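Local coordinates for ribonuclease T2 (Homo sapiens, PDB 3T0O), which cleaves single-stranded RNA, preferentially between purine and uridine residues, and so supplies innate immune sensing with purine-2',3'-cyclophosphate-ended fragments, at residues 18-23 and 37-42; 71-76 and 113-118. One frame throughout, in Å; residues are numbered along the deposited sequence.

Interaction 1: residues 18-23 and 37-42; sequences HWPETV and YWTIHG
Two backbone hydrogen bonds make H18 and T39 an antiparallel hydrogen-bonded pair: H18 N to T39 O, 2.8 Å, and T39 N to H18 O, 3.0 Å. One water receives the T39 OG1 proton, donates to I40 O at 2.7 Å, and lies at the edge of the H18 ring, 2.9 Å from NE2. H18 CG takes the crowded position between its own N and carbonyl carbon (chi1 57°), which puts H18 CD2 3.2 Å from T39 OG1 and one ring face against H41. H41 CB sits over that face, 3.7 Å from the ring centroid, and the two imidazoles form an offset stack with planes 19° apart; V23 CG2, from the same segment as H18, lies over the rim of the opposite face. The side chains of W19 and W38 cross at about a right angle, their rings meeting obliquely, planes 40° apart: W19 CB lies over the six-membered ring of W38, while W19 CE3 comes within 3.3 Å of W38 NE1, which is hydrogen-bonded to Y224 OH. H41, hydrogen-bonded through ND1 to Q174 OE1, and G42 both face V16 in a classic beta bulge. This is the RNase T2 core sheet at the predicted catalytic H41, with H18 stacked on its imidazole.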
loop_
_atom_site.group_PDB
_atom_site.type_symbol
_atom_site.label_atom_id
_atom_site.label_comp_id
_atom_site.label_asym_id
_atom_site.label_seq_id
_atom_site.Cartn_x
_atom_site.Cartn_y
_atom_site.Cartn_z
ATOM N N HIS A 18 3.209 0.865 0.909
ATOM C CA HIS A 18 4.457 1.451 0.392
ATOM C C HIS A 18 5.269 2.109 1.476
ATOM O O HIS A 18 4.777 2.375 2.545
ATOM C CB HIS A 18 4.214 2.322 -0.851
ATOM C CG HIS A 18 3.219 3.439 -0.633
ATOM N ND1 HIS A 18 2.720 4.129 -1.721
ATOM C CD2 HIS A 18 2.609 3.926 0.469
ATOM C CE1 HIS A 18 1.907 5.072 -1.268
ATOM N NE2 HIS A 18 1.759 4.921 0.040
ATOM N N TRP A 19 6.552 2.307 1.161
ATOM C CA TRP A 19 7.525 2.806 2.102
ATOM C C TRP A 19 7.758 4.251 1.780
ATOM O O TRP A 19 8.330 4.570 0.762
ATOM C CB TRP A 19 8.793 1.973 1.939
ATOM C CG TRP A 19 9.855 2.376 2.901
ATOM C CD1 TRP A 19 11.133 2.894 2.605
ATOM C CD2 TRP A 19 9.790 2.296 4.331
ATOM N NE1 TRP A 19 11.822 3.112 3.784
ATOM C CE2 TRP A 19 11.027 2.776 4.844
ATOM C CE3 TRP A 19 8.817 1.840 5.225
ATOM C CZ2 TRP A 19 11.310 2.826 6.219
ATOM C CZ3 TRP A 19 9.084 1.910 6.590
ATOM C CH2 TRP A 19 10.294 2.432 7.078
ATOM N N PRO A 20 7.281 5.146 2.634
ATOM C CA PRO A 20 7.337 6.569 2.300
ATOM C C PRO A 20 8.694 7.097 1.937
ATOM O O PRO A 20 8.847 7.840 0.987
ATOM C CB PRO A 20 6.854 7.241 3.603
ATOM C CG PRO A 20 5.736 6.308 4.074
ATOM C CD PRO A 20 6.447 4.896 3.822
ATOM N N GLU A 21 9.734 6.711 2.618
ATOM C CA GLU A 21 11.032 7.284 2.242
ATOM C C GLU A 21 11.447 6.932 0.822
ATOM O O GLU A 21 12.139 7.746 0.168
ATOM C CB GLU A 21 12.060 6.768 3.237
ATOM C CG GLU A 21 13.542 7.160 2.922
ATOM C CD GLU A 21 13.769 8.650 2.812
ATOM O OE1 GLU A 21 13.078 9.371 3.518
ATOM O OE2 GLU A 21 14.721 9.078 2.076
ATOM N N THR A 22 11.002 5.759 0.380
ATOM C CA THR A 22 11.254 5.466 -1.029
ATOM C C THR A 22 10.359 6.174 -2.005
ATOM O O THR A 22 10.859 6.734 -3.020
ATOM C CB THR A 22 11.133 3.995 -1.267
ATOM O OG1 THR A 22 12.114 3.348 -0.462
ATOM C CG2 THR A 22 11.387 3.604 -2.737
ATOM N N VAL A 23 9.068 6.176 -1.752
ATOM C CA VAL A 23 8.140 6.675 -2.740
ATOM C C VAL A 23 7.917 8.186 -2.738
ATOM O O VAL A 23 7.403 8.737 -3.748
ATOM C CB VAL A 23 6.808 5.902 -2.747
ATOM C CG1 VAL A 23 7.028 4.365 -3.037
ATOM C CG2 VAL A 23 6.007 6.131 -1.450
ATOM N N TYR A 37 7.188 4.145 8.774
ATOM C CA TYR A 37 6.486 2.855 8.732
ATOM C C TYR A 37 5.786 2.727 7.400
ATOM O O TYR A 37 5.568 3.734 6.728
ATOM C CB TYR A 37 5.439 2.773 9.861
ATOM C CG TYR A 37 4.536 3.955 10.021
ATOM C CD1 TYR A 37 3.300 4.012 9.360
ATOM C CD2 TYR A 37 4.868 4.958 10.897
ATOM C CE1 TYR A 37 2.423 5.057 9.562
ATOM C CE2 TYR A 37 3.996 6.039 11.040
ATOM C CZ TYR A 37 2.821 6.064 10.327
ATOM O OH TYR A 37 1.940 7.138 10.616
ATOM N N TRP A 38 5.557 1.508 6.972
ATOM C CA TRP A 38 4.809 1.243 5.770
ATOM C C TRP A 38 3.414 1.704 5.910
ATOM O O TRP A 38 2.787 1.523 6.963
ATOM C CB TRP A 38 4.761 -0.284 5.519
ATOM C CG TRP A 38 6.152 -0.796 5.160
ATOM C CD1 TRP A 38 7.194 -1.096 6.059
ATOM C CD2 TRP A 38 6.656 -1.042 3.851
ATOM N NE1 TRP A 38 8.317 -1.462 5.330
ATOM C CE2 TRP A 38 8.014 -1.470 3.991
ATOM C CE3 TRP A 38 6.095 -0.957 2.566
ATOM C CZ2 TRP A 38 8.821 -1.768 2.901
ATOM C CZ3 TRP A 38 6.887 -1.289 1.463
ATOM C CH2 TRP A 38 8.245 -1.714 1.644
ATOM N N THR A 39 2.927 2.367 4.851
ATOM C CA THR A 39 1.545 2.885 4.886
ATOM C C THR A 39 0.749 2.349 3.704
ATOM O O THR A 39 1.270 1.681 2.796
ATOM C CB THR A 39 1.532 4.463 4.766
ATOM O OG1 THR A 39 2.238 4.817 3.560
ATOM C CG2 THR A 39 2.280 5.032 5.945
ATOM N N ILE A 40 -0.582 2.611 3.740
ATOM C CA ILE A 40 -1.468 2.121 2.715
ATOM C C ILE A 40 -1.353 2.910 1.441
ATOM O O ILE A 40 -1.465 4.146 1.456
ATOM C CB ILE A 40 -2.917 2.225 3.187
ATOM C CG1 ILE A 40 -3.081 1.420 4.479
ATOM C CG2 ILE A 40 -3.816 1.710 2.051
ATOM C CD1 ILE A 40 -4.462 1.686 5.153
ATOM N N HIS A 41 -1.091 2.233 0.336
ATOM C CA HIS A 41 -1.293 2.847 -0.958
ATOM C C HIS A 41 -2.746 2.656 -1.392
ATOM O O HIS A 41 -3.467 3.644 -1.623
ATOM C CB HIS A 41 -0.352 2.229 -1.924
ATOM C CG HIS A 41 -0.320 2.977 -3.206
ATOM N ND1 HIS A 41 0.639 2.741 -4.163
ATOM C CD2 HIS A 41 -1.114 3.962 -3.680
ATOM C CE1 HIS A 41 0.423 3.532 -5.202
ATOM N NE2 HIS A 41 -0.624 4.297 -4.943
ATOM N N GLY A 42 -3.228 1.405 -1.421
ATOM C CA GLY A 42 -4.642 1.235 -1.631
ATOM C C GLY A 42 -5.016 -0.240 -1.645
ATOM O O GLY A 42 -4.179 -1.111 -1.457
HETATM O O HOH W 1 0.229 6.097 2.193
#

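Interaction 2: residues 71-76 and 113-118; sequences AYWPDV and RSLELY
The segment 71-76 runs from the last turn of helix 66-72 into a loop and passes beside helix 107-121, the backbones nearest at Y72 and L115, whose CA atoms are 7.6 Å apart. Y118 reaches out with CG anti to its backbone N (chi1 174°) and sets the CE2 corner of its ring over a face of Y72, 3.4 Å from Y72 CG; the rings meet obliquely, with planes at 38°. The Y118 hydroxyl is hydrogen-bonded to W38 O, just before strand 39-45. In this alpha/beta fold the contact joins a helix end to a helix lying against the central antiparallel sheet, and both Y118 and W73 also touch I40 of that strand. L115 CD2 fills the angle between Y72 and W73, 4.2 Å from both Y72 CB and W73 CE3 and near the plane of each ring. W73, the first residue to leave helical geometry, with CG anti to its backbone N (chi1 -154°), brings the far end of its indole to helix 107-121, CZ3 3.3 Å from S114 CB. S114 OG is turned to Y110 O, leaving its methylene to meet the indole, while W73 NE1 bonds to H41 O, close to the predicted active site.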
loop_
_atom_site.group_PDB
_atom_site.type_symbol
_atom_site.label_atom_id
_atom_site.label_comp_id
_atom_site.label_asym_id
_atom_site.label_seq_id
_atom_site.Cartn_x
_atom_site.Cartn_y
_atom_site.Cartn_z
ATOM N N ALA A 71 -3.129 8.881 9.492
ATOM C CA ALA A 71 -1.961 8.185 10.063
ATOM C C ALA A 71 -1.468 7.052 9.169
ATOM O O ALA A 71 -0.270 6.877 9.009
ATOM C CB ALA A 71 -2.317 7.581 11.379
ATOM N N TYR A 72 -2.414 6.347 8.564
ATOM C CA TYR A 72 -2.030 5.099 7.903
ATOM C C TYR A 72 -2.185 5.208 6.423
ATOM O O TYR A 72 -1.684 4.311 5.697
ATOM C CB TYR A 72 -2.999 3.962 8.399
ATOM C CG TYR A 72 -2.955 3.673 9.872
ATOM C CD1 TYR A 72 -1.817 3.873 10.585
ATOM C CD2 TYR A 72 -4.106 3.250 10.499
ATOM C CE1 TYR A 72 -1.806 3.627 12.006
ATOM C CE2 TYR A 72 -4.128 3.028 11.880
ATOM C CZ TYR A 72 -2.968 3.221 12.594
ATOM O OH TYR A 72 -2.975 2.943 13.978
ATOM N N TRP A 73 -2.868 6.229 5.923
ATOM C CA TRP A 73 -3.090 6.332 4.481
ATOM C C TRP A 73 -2.678 7.736 4.017
ATOM O O TRP A 73 -3.354 8.389 3.233
ATOM C CB TRP A 73 -4.551 6.027 4.195
ATOM C CG TRP A 73 -4.821 5.485 2.822
ATOM C CD1 TRP A 73 -4.178 5.785 1.649
ATOM C CD2 TRP A 73 -5.911 4.618 2.495
ATOM N NE1 TRP A 73 -4.773 5.072 0.585
ATOM C CE2 TRP A 73 -5.847 4.368 1.101
ATOM C CE3 TRP A 73 -6.885 3.963 3.282
ATOM C CZ2 TRP A 73 -6.804 3.483 0.437
ATOM C CZ3 TRP A 73 -7.799 3.099 2.614
ATOM C CH2 TRP A 73 -7.712 2.869 1.243
ATOM N N PRO A 74 -1.494 8.188 4.415
ATOM C CA PRO A 74 -1.108 9.546 4.017
ATOM C C PRO A 74 -0.689 9.634 2.564
ATOM O O PRO A 74 -0.389 8.605 1.939
ATOM C CB PRO A 74 0.169 9.810 4.861
ATOM C CG PRO A 74 0.804 8.414 5.029
ATOM C CD PRO A 74 -0.464 7.539 5.280
ATOM N N ASP A 75 -0.708 10.860 2.027
ATOM C CA ASP A 75 -0.301 11.054 0.650
ATOM C C ASP A 75 1.179 11.194 0.573
ATOM O O ASP A 75 1.727 12.237 0.831
ATOM C CB ASP A 75 -0.993 12.275 0.092
ATOM C CG ASP A 75 -0.612 12.555 -1.348
ATOM O OD1 ASP A 75 0.237 11.819 -1.889
ATOM O OD2 ASP A 75 -1.153 13.539 -1.929
ATOM N N VAL A 76 1.833 10.088 0.268
ATOM C CA VAL A 76 3.304 10.079 0.181
ATOM C C VAL A 76 3.789 9.839 -1.215
ATOM O O VAL A 76 4.976 9.492 -1.390
ATOM C CB VAL A 76 3.883 9.046 1.177
ATOM C CG1 VAL A 76 3.549 9.492 2.609
ATOM C CG2 VAL A 76 3.374 7.619 0.886
ATOM N N ARG A 113 -12.691 -1.019 5.590
ATOM C CA ARG A 113 -12.154 -2.379 5.492
ATOM C C ARG A 113 -10.700 -2.361 5.138
ATOM O O ARG A 113 -9.906 -3.181 5.597
ATOM C CB ARG A 113 -12.981 -3.246 4.497
ATOM C CG ARG A 113 -12.472 -4.645 4.312
ATOM C CD ARG A 113 -12.527 -5.458 5.638
ATOM N NE ARG A 113 -12.274 -6.865 5.351
ATOM C CZ ARG A 113 -11.770 -7.726 6.225
ATOM N NH1 ARG A 113 -11.450 -7.310 7.443
ATOM N NH2 ARG A 113 -11.551 -8.977 5.873
ATOM N N SER A 114 -10.312 -1.402 4.288
ATOM C CA SER A 114 -8.936 -1.220 3.933
ATOM C C SER A 114 -8.094 -0.940 5.138
ATOM O O SER A 114 -7.045 -1.544 5.347
ATOM C CB SER A 114 -8.820 -0.061 2.936
ATOM O OG SER A 114 -9.465 -0.466 1.729
ATOM N N LEU A 115 -8.567 -0.055 5.996
ATOM C CA LEU A 115 -7.816 0.220 7.224
ATOM C C LEU A 115 -7.770 -0.990 8.122
ATOM O O LEU A 115 -6.741 -1.224 8.774
ATOM C CB LEU A 115 -8.496 1.358 7.983
ATOM C CG LEU A 115 -8.395 2.697 7.274
ATOM C CD1 LEU A 115 -9.397 3.682 7.883
ATOM C CD2 LEU A 115 -7.017 3.289 7.409
ATOM N N GLU A 116 -8.863 -1.740 8.206
ATOM C CA GLU A 116 -8.857 -2.941 9.057
ATOM C C GLU A 116 -7.864 -3.919 8.574
ATOM O O GLU A 116 -7.110 -4.473 9.368
ATOM C CB GLU A 116 -10.240 -3.555 9.024
ATOM C CG GLU A 116 -10.462 -4.676 9.946
ATOM C CD GLU A 116 -11.948 -5.026 9.959
ATOM O OE1 GLU A 116 -12.558 -5.155 8.870
ATOM O OE2 GLU A 116 -12.525 -5.144 11.063
ATOM N N LEU A 117 -7.829 -4.139 7.271
ATOM C CA LEU A 117 -6.881 -5.106 6.697
ATOM C C LEU A 117 -5.459 -4.665 6.955
ATOM O O LEU A 117 -4.582 -5.483 7.261
ATOM C CB LEU A 117 -7.110 -5.149 5.162
ATOM C CG LEU A 117 -8.389 -5.910 4.884
ATOM C CD1 LEU A 117 -8.661 -5.727 3.405
ATOM C CD2 LEU A 117 -8.133 -7.425 5.155
ATOM N N TYR A 118 -5.206 -3.349 6.851
ATOM C CA TYR A 118 -3.846 -2.876 7.132
ATOM C C TYR A 118 -3.455 -3.225 8.597
ATOM O O TYR A 118 -2.336 -3.666 8.820
ATOM C CB TYR A 118 -3.920 -1.343 7.029
ATOM C CG TYR A 118 -2.631 -0.622 7.428
ATOM C CD1 TYR A 118 -1.529 -0.665 6.603
ATOM C CD2 TYR A 118 -2.581 0.075 8.610
ATOM C CE1 TYR A 118 -0.360 0.052 6.992
ATOM C CE2 TYR A 118 -1.442 0.790 9.017
ATOM C CZ TYR A 118 -0.356 0.768 8.172
ATOM O OH TYR A 118 0.753 1.486 8.620
#

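In the fold
Both interactions are buried, and they touch at and just before the start of strand 39-45. Interaction 1 lies nearer the centre of the chain and pairs this strand with the end of strand 12-18; interaction 2 sets the end of helix 66-72 and the loop after it against helix 107-121. Their chemistry follows from that: backbone pairing, a bridging water and imidazole stacking in the first, aromatic and aliphatic packing in the second. Besides the polar ties made by Y118 and W73, Y37 OH is hydrogen-bonded to A71 O, while V76 packs against H18. The side chain of W73 also approaches the probable active-site E90, so both contacts border the probable catalytic site.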